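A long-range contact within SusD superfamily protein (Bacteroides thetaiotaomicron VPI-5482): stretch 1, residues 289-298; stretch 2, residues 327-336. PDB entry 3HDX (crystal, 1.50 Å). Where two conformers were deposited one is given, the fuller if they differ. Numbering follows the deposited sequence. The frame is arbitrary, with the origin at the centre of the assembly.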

ATOM      1  N   SER A 289      25.603  -3.403  11.796  1.00 24.97           N
ATOM      2  CA  SER A 289      25.636  -4.167  13.055  0.50 25.08           C
ATOM      3  C   SER A 289      24.273  -4.449  13.710  1.00 24.87           C
ATOM      4  O   SER A 289      24.029  -5.565  14.202  1.00 26.34           O
ATOM      5  CB  SER A 289      26.577  -3.486  14.066  0.50 26.57           C
ATOM      6  OG  SER A 289      27.895  -3.441  13.547  0.50 27.06           O
ATOM      7  N   TYR A 290      23.385  -3.456  13.680  1.00 21.80           N
ATOM      8  CA  TYR A 290      22.074  -3.573  14.322  0.50 19.63           C
ATOM      9  C   TYR A 290      20.980  -3.034  13.417  1.00 19.10           C
ATOM     10  O   TYR A 290      21.223  -2.151  12.602  1.00 19.36           O
ATOM     11  CB  TYR A 290      22.050  -2.834  15.675  0.50 19.36           C
ATOM     12  CG  TYR A 290      23.062  -3.384  16.653  0.50 19.41           C
ATOM     13  CD1 TYR A 290      22.807  -4.542  17.390  0.50 19.21           C
ATOM     14  CD2 TYR A 290      24.289  -2.749  16.820  0.50 19.28           C
ATOM     15  CE1 TYR A 290      23.758  -5.047  18.262  0.50 20.71           C
ATOM     16  CE2 TYR A 290      25.237  -3.247  17.686  0.50 20.34           C
ATOM     17  CZ  TYR A 290      24.964  -4.387  18.404  0.50 21.03           C
ATOM     18  OH  TYR A 290      25.906  -4.881  19.291  0.50 23.48           O
ATOM     19  N   PRO A 291      19.759  -3.592  13.559  1.00 17.72           N
ATOM     20  CA  PRO A 291      18.648  -3.077  12.748  1.00 17.61           C
ATOM     21  C   PRO A 291      18.141  -1.752  13.335  1.00 16.63           C
ATOM     22  O   PRO A 291      18.243  -1.579  14.562  1.00 18.98           O
ATOM     23  CB  PRO A 291      17.593  -4.176  12.907  1.00 17.17           C
ATOM     24  CG  PRO A 291      17.792  -4.724  14.256  1.00 18.61           C
ATOM     25  CD  PRO A 291      19.319  -4.687  14.451  1.00 18.80           C
ATOM     26  N   GLU A 292      17.627  -0.821  12.515  1.00 15.94           N
ATOM     27  CA  GLU A 292      17.058   0.434  13.050  0.50 15.06           C
ATOM     28  C   GLU A 292      15.755   0.139  13.788  1.00 14.28           C
ATOM     29  O   GLU A 292      15.465   0.758  14.820  1.00 14.18           O
ATOM     30  CB  GLU A 292      16.778   1.518  11.989  0.50 15.75           C
ATOM     31  CG  GLU A 292      18.010   2.128  11.326  0.50 17.91           C
ATOM     32  CD  GLU A 292      19.092   2.649  12.298  0.50 19.00           C
ATOM     33  OE1 GLU A 292      18.836   3.129  13.440  0.50 19.62           O
ATOM     34  OE2 GLU A 292      20.255   2.529  11.882  0.50 20.28           O
ATOM     35  N   ILE A 293      14.981  -0.813  13.266  1.00 14.19           N
ATOM     36  CA  ILE A 293      13.702  -1.232  13.873  1.00 14.25           C
ATOM     37  C   ILE A 293      13.607  -2.754  13.781  1.00 13.75           C
ATOM     38  O   ILE A 293      14.178  -3.358  12.892  1.00 14.44           O
ATOM     39  CB  ILE A 293      12.462  -0.539  13.222  1.00 15.00           C
ATOM     40  CG1 ILE A 293      12.159  -1.105  11.816  1.00 14.73           C
ATOM     41  CG2 ILE A 293      12.624   1.000  13.205  1.00 14.51           C
ATOM     42  CD1 ILE A 293      10.946  -0.431  11.103  1.00 13.21           C
ATOM     43  N   TYR A 294      12.885  -3.358  14.706  1.00 12.34           N
ATOM     44  CA  TYR A 294      12.760  -4.821  14.733  1.00 12.31           C
ATOM     45  C   TYR A 294      11.531  -5.221  15.530  1.00 12.97           C
ATOM     46  O   TYR A 294      10.991  -4.414  16.300  1.00 14.71           O
ATOM     47  CB  TYR A 294      14.042  -5.478  15.331  1.00 13.47           C
ATOM     48  CG  TYR A 294      14.287  -5.120  16.781  1.00 14.62           C
ATOM     49  CD1 TYR A 294      14.896  -3.918  17.141  1.00 14.53           C
ATOM     50  CD2 TYR A 294      13.946  -6.015  17.804  1.00 15.27           C
ATOM     51  CE1 TYR A 294      15.106  -3.579  18.484  1.00 16.43           C
ATOM     52  CE2 TYR A 294      14.159  -5.698  19.137  1.00 16.75           C
ATOM     53  CZ  TYR A 294      14.741  -4.488  19.487  1.00 16.25           C
ATOM     54  OH  TYR A 294      14.937  -4.200  20.835  1.00 19.01           O
ATOM     55  N   ILE A 295      11.092  -6.453  15.328  1.00 13.79           N
ATOM     56  CA  ILE A 295      10.009  -7.027  16.126  1.00 14.67           C
ATOM     57  C   ILE A 295      10.702  -7.749  17.288  1.00 15.08           C
ATOM     58  O   ILE A 295      11.489  -8.685  17.070  1.00 15.51           O
ATOM     59  CB  ILE A 295       9.105  -8.022  15.357  1.00 15.21           C
ATOM     60  CG1 ILE A 295       8.646  -7.483  13.982  1.00 16.58           C
ATOM     61  CG2 ILE A 295       7.861  -8.370  16.269  1.00 16.18           C
ATOM     62  CD1 ILE A 295       7.738  -6.189  13.971  1.00 16.51           C
ATOM     63  N   SER A 296      10.461  -7.264  18.506  1.00 16.13           N
ATOM     64  CA  SER A 296      11.104  -7.873  19.678  1.00 17.18           C
ATOM     65  C   SER A 296      10.556  -9.287  19.941  1.00 17.93           C
ATOM     66  O   SER A 296       9.486  -9.668  19.449  1.00 16.07           O
ATOM     67  CB  SER A 296      10.842  -7.034  20.914  1.00 18.14           C
ATOM     68  OG  SER A 296       9.484  -7.120  21.289  1.00 18.70           O
ATOM     69  N   LYS A 297      11.282 -10.073  20.729  1.00 18.59           N
ATOM     70  CA  LYS A 297      10.786 -11.420  21.081  1.00 19.96           C
ATOM     71  C   LYS A 297       9.475 -11.353  21.834  1.00 18.71           C
ATOM     72  O   LYS A 297       8.576 -12.141  21.564  1.00 19.14           O
ATOM     73  CB  LYS A 297      11.808 -12.192  21.908  1.00 21.83           C
ATOM     74  CG  LYS A 297      12.991 -12.548  21.071  1.00 25.66           C
ATOM     75  CD  LYS A 297      13.999 -13.369  21.866  1.00 28.10           C
ATOM     76  CE  LYS A 297      15.317 -13.362  21.168  1.00 29.90           C
ATOM     77  NZ  LYS A 297      16.413 -14.013  21.991  1.00 31.06           N
ATOM     78  N   ASP A 298       9.350 -10.397  22.740  1.00 19.71           N
ATOM     79  CA  ASP A 298       8.085 -10.202  23.475  1.00 21.54           C
ATOM     80  C   ASP A 298       6.936  -9.934  22.504  1.00 20.10           C
ATOM     81  O   ASP A 298       5.843 -10.499  22.641  1.00 19.17           O
ATOM     82  CB  ASP A 298       8.187  -9.091  24.529  1.00 25.91           C
ATOM     83  CG  ASP A 298       9.044  -9.479  25.734  1.00 30.06           C
ATOM     84  OD1 ASP A 298       9.448 -10.666  25.898  1.00 32.43           O
ATOM     85  OD2 ASP A 298       9.287  -8.571  26.556  1.00 33.62           O
TER
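Stretch 2 (327-336) NLNEETPVFS

No direct backbone hydrogen bond joins these two stretches, although short strand segments come close, with Tyr294 CA and Phe335 CA nearest at 5.7 Å; three waters stand between the main chains instead. Water 1 donates to Ile293 O (2.8 Å) and accepts from Phe335 N (2.8 Å). Water 2 donates to both Ile295 O (2.8 Å) and Pro333 O (2.9 Å), and water 3 accepts from Lys297 N (2.9 Å) while donating to Glu331 O (2.8 Å). The water-linked pairs, Ile293 with Phe335, Ile295 with Pro333 and Lys297 with Glu331, follow in opposite order along the two chains, although their local paths cross steeply. Proline is compatible with this place, because the water-mediated link to Ile295 uses the Pro333 carbonyl and needs no amide hydrogen there.

Stretch 2 begins with a type I turn from Asn327 to Glu330, closed by Glu330 N to Asn327 O at 2.9 Å. The turn presents carbonyls to Lys297, whose long side chain, with chi2 to chi4 all t, reaches across although its CA-to-CB bond points sideways. Lys297 NZ donates to Leu328 O at 2.9 Å and, weakly, to Glu330 O at 3.0 Å. Its aliphatic part packs on proline, Lys297 CG lying 4.0 Å from Pro333 CG.

From Thr332 to Phe335 the chain is largely extended, with Val334 and Phe335 in a strand, before Ser336 leaves it. Thr332 points toward stretch 1 and covers one face of the Tyr294 ring: its CB lies 3.9 Å from the ring centroid, only 8° off the normal, a CH-pi contact well served by a compact branched side chain. Thr332 OG1 approaches Pro291 CD at 3.8 Å and the edge of the Tyr290 ring, 4.1 Å from Tyr290 CD1. Farther along, Phe335 also points toward stretch 1, and the buried apolar pair Ile295 CG1 and Phe335 CD1 meets at 3.8 Å.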

ATOM      1  N   ASN A 327      18.267 -14.466  13.469  1.00 17.39           N
ATOM      2  CA  ASN A 327      19.035 -14.097  14.657  1.00 18.61           C
ATOM      3  C   ASN A 327      18.217 -14.199  15.931  1.00 18.34           C
ATOM      4  O   ASN A 327      18.330 -13.347  16.846  1.00 18.83           O
ATOM      5  CB  ASN A 327      19.679 -12.709  14.536  1.00 18.89           C
ATOM      6  CG  ASN A 327      20.583 -12.569  13.364  1.00 20.06           C
ATOM      7  OD1 ASN A 327      20.912 -13.532  12.677  1.00 22.88           O
ATOM      8  ND2 ASN A 327      21.054 -11.345  13.161  1.00 19.99           N
ATOM      9  N   LEU A 328      17.412 -15.265  16.022  1.00 19.65           N
ATOM     10  CA  LEU A 328      16.566 -15.471  17.223  1.00 20.22           C
ATOM     11  C   LEU A 328      17.357 -15.750  18.520  1.00 23.80           C
ATOM     12  O   LEU A 328      16.807 -15.650  19.611  1.00 25.35           O
ATOM     13  CB  LEU A 328      15.497 -16.520  16.947  1.00 19.99           C
ATOM     14  CG  LEU A 328      14.385 -16.022  15.984  1.00 18.83           C
ATOM     15  CD1 LEU A 328      13.610 -17.204  15.318  1.00 19.43           C
ATOM     16  CD2 LEU A 328      13.457 -15.067  16.727  1.00 19.41           C
ATOM     17  N   ASN A 329      18.639 -16.071  18.368  1.00 25.13           N
ATOM     18  CA  ASN A 329      19.578 -16.214  19.494  1.00 26.69           C
ATOM     19  C   ASN A 329      20.044 -14.863  20.059  1.00 27.48           C
ATOM     20  O   ASN A 329      20.583 -14.839  21.183  1.00 28.64           O
ATOM     21  CB  ASN A 329      20.822 -17.020  19.067  1.00 26.72           C
ATOM     22  CG  ASN A 329      21.571 -16.391  17.878  1.00 27.22           C
ATOM     23  OD1 ASN A 329      20.963 -15.964  16.882  1.00 27.82           O
ATOM     24  ND2 ASN A 329      22.906 -16.348  17.971  1.00 29.23           N
ATOM     25  N   GLU A 330      19.859 -13.756  19.317  1.00 27.55           N
ATOM     26  CA  GLU A 330      20.322 -12.420  19.741  1.00 28.32           C
ATOM     27  C   GLU A 330      19.207 -11.667  20.458  1.00 28.66           C
ATOM     28  O   GLU A 330      18.031 -12.029  20.364  1.00 27.17           O
ATOM     29  CB  GLU A 330      20.783 -11.590  18.544  1.00 29.94           C
ATOM     30  CG  GLU A 330      21.861 -12.241  17.637  1.00 32.40           C
ATOM     31  CD  GLU A 330      23.258 -12.285  18.222  1.00 35.58           C
ATOM     32  OE1 GLU A 330      23.482 -11.741  19.327  1.00 37.71           O
ATOM     33  OE2 GLU A 330      24.147 -12.866  17.551  1.00 37.57           O
ATOM     34  N   GLU A 331      19.572 -10.594  21.164  1.00 29.54           N
ATOM     35  CA  GLU A 331      18.572  -9.779  21.888  1.00 30.20           C
ATOM     36  C   GLU A 331      17.696  -8.947  20.929  1.00 28.60           C
ATOM     37  O   GLU A 331      16.551  -8.635  21.272  1.00 30.28           O
ATOM     38  CB  GLU A 331      19.224  -8.897  22.969  1.00 31.74           C
ATOM     39  CG  GLU A 331      19.870  -9.708  24.120  1.00 33.66           C
ATOM     40  N   THR A 332      18.229  -8.583  19.754  1.00 26.65           N
ATOM     41  CA  THR A 332      17.477  -7.826  18.742  1.00 24.65           C
ATOM     42  C   THR A 332      17.429  -8.645  17.440  1.00 21.56           C
ATOM     43  O   THR A 332      18.216  -8.406  16.497  1.00 22.06           O
ATOM     44  CB  THR A 332      18.011  -6.408  18.516  1.00 25.96           C
ATOM     45  OG1 THR A 332      19.226  -6.440  17.784  1.00 27.60           O
ATOM     46  CG2 THR A 332      18.243  -5.730  19.891  1.00 26.00           C
ATOM     47  N   PRO A 333      16.491  -9.611  17.375  1.00 18.14           N
ATOM     48  CA  PRO A 333      16.349 -10.390  16.152  1.00 16.74           C
ATOM     49  C   PRO A 333      15.980  -9.493  14.965  1.00 16.21           C
ATOM     50  O   PRO A 333      15.309  -8.486  15.133  1.00 18.18           O
ATOM     51  CB  PRO A 333      15.209 -11.370  16.461  1.00 18.25           C
ATOM     52  CG  PRO A 333      14.697 -11.038  17.768  1.00 21.03           C
ATOM     53  CD  PRO A 333      15.416  -9.904  18.344  1.00 19.09           C
ATOM     54  N   VAL A 334      16.392  -9.918  13.783  1.00 14.87           N
ATOM     55  CA  VAL A 334      16.230  -9.160  12.552  1.00 15.94           C
ATOM     56  C   VAL A 334      14.955  -9.595  11.836  1.00 14.63           C
ATOM     57  O   VAL A 334      14.800 -10.778  11.503  1.00 15.61           O
ATOM     58  CB  VAL A 334      17.426  -9.362  11.623  1.00 16.14           C
ATOM     59  CG1 VAL A 334      17.198  -8.716  10.250  1.00 15.46           C
ATOM     60  CG2 VAL A 334      18.726  -8.782  12.278  1.00 17.24           C
ATOM     61  N   PHE A 335      14.076  -8.629  11.549  1.00 13.39           N
ATOM     62  CA  PHE A 335      12.888  -8.884  10.742  1.00 13.56           C
ATOM     63  C   PHE A 335      13.386  -8.989   9.285  1.00 14.00           C
ATOM     64  O   PHE A 335      13.675  -7.983   8.602  1.00 13.20           O
ATOM     65  CB  PHE A 335      11.874  -7.771  10.939  1.00 11.82           C
ATOM     66  CG  PHE A 335      10.619  -7.959  10.166  1.00 12.90           C
ATOM     67  CD1 PHE A 335       9.678  -8.851  10.636  1.00 13.25           C
ATOM     68  CD2 PHE A 335      10.373  -7.275   8.972  1.00 12.48           C
ATOM     69  CE1 PHE A 335       8.498  -9.079   9.977  1.00 13.71           C
ATOM     70  CE2 PHE A 335       9.157  -7.495   8.279  1.00 12.76           C
ATOM     71  CZ  PHE A 335       8.225  -8.375   8.810  1.00 13.62           C
ATOM     72  N   SER A 336      13.487 -10.236   8.841  1.00 14.10           N
ATOM     73  CA  SER A 336      14.091 -10.589   7.572  1.00 14.43           C
ATOM     74  C   SER A 336      13.094 -11.006   6.495  1.00 14.88           C
ATOM     75  O   SER A 336      13.500 -11.458   5.425  1.00 15.21           O
ATOM     76  CB  SER A 336      15.101 -11.721   7.841  1.00 15.80           C
ATOM     77  OG  SER A 336      14.451 -12.836   8.420  1.00 16.88           O
TER
HETATM   78  O   HOH W   1      14.709  -5.934  12.060  1.00 14.69           O
HETATM   79  O   HOH W   2      12.512  -8.806  14.475  1.00 14.64           O
HETATM   80  O   HOH W   3      13.818  -8.948  21.562  1.00 25.76           O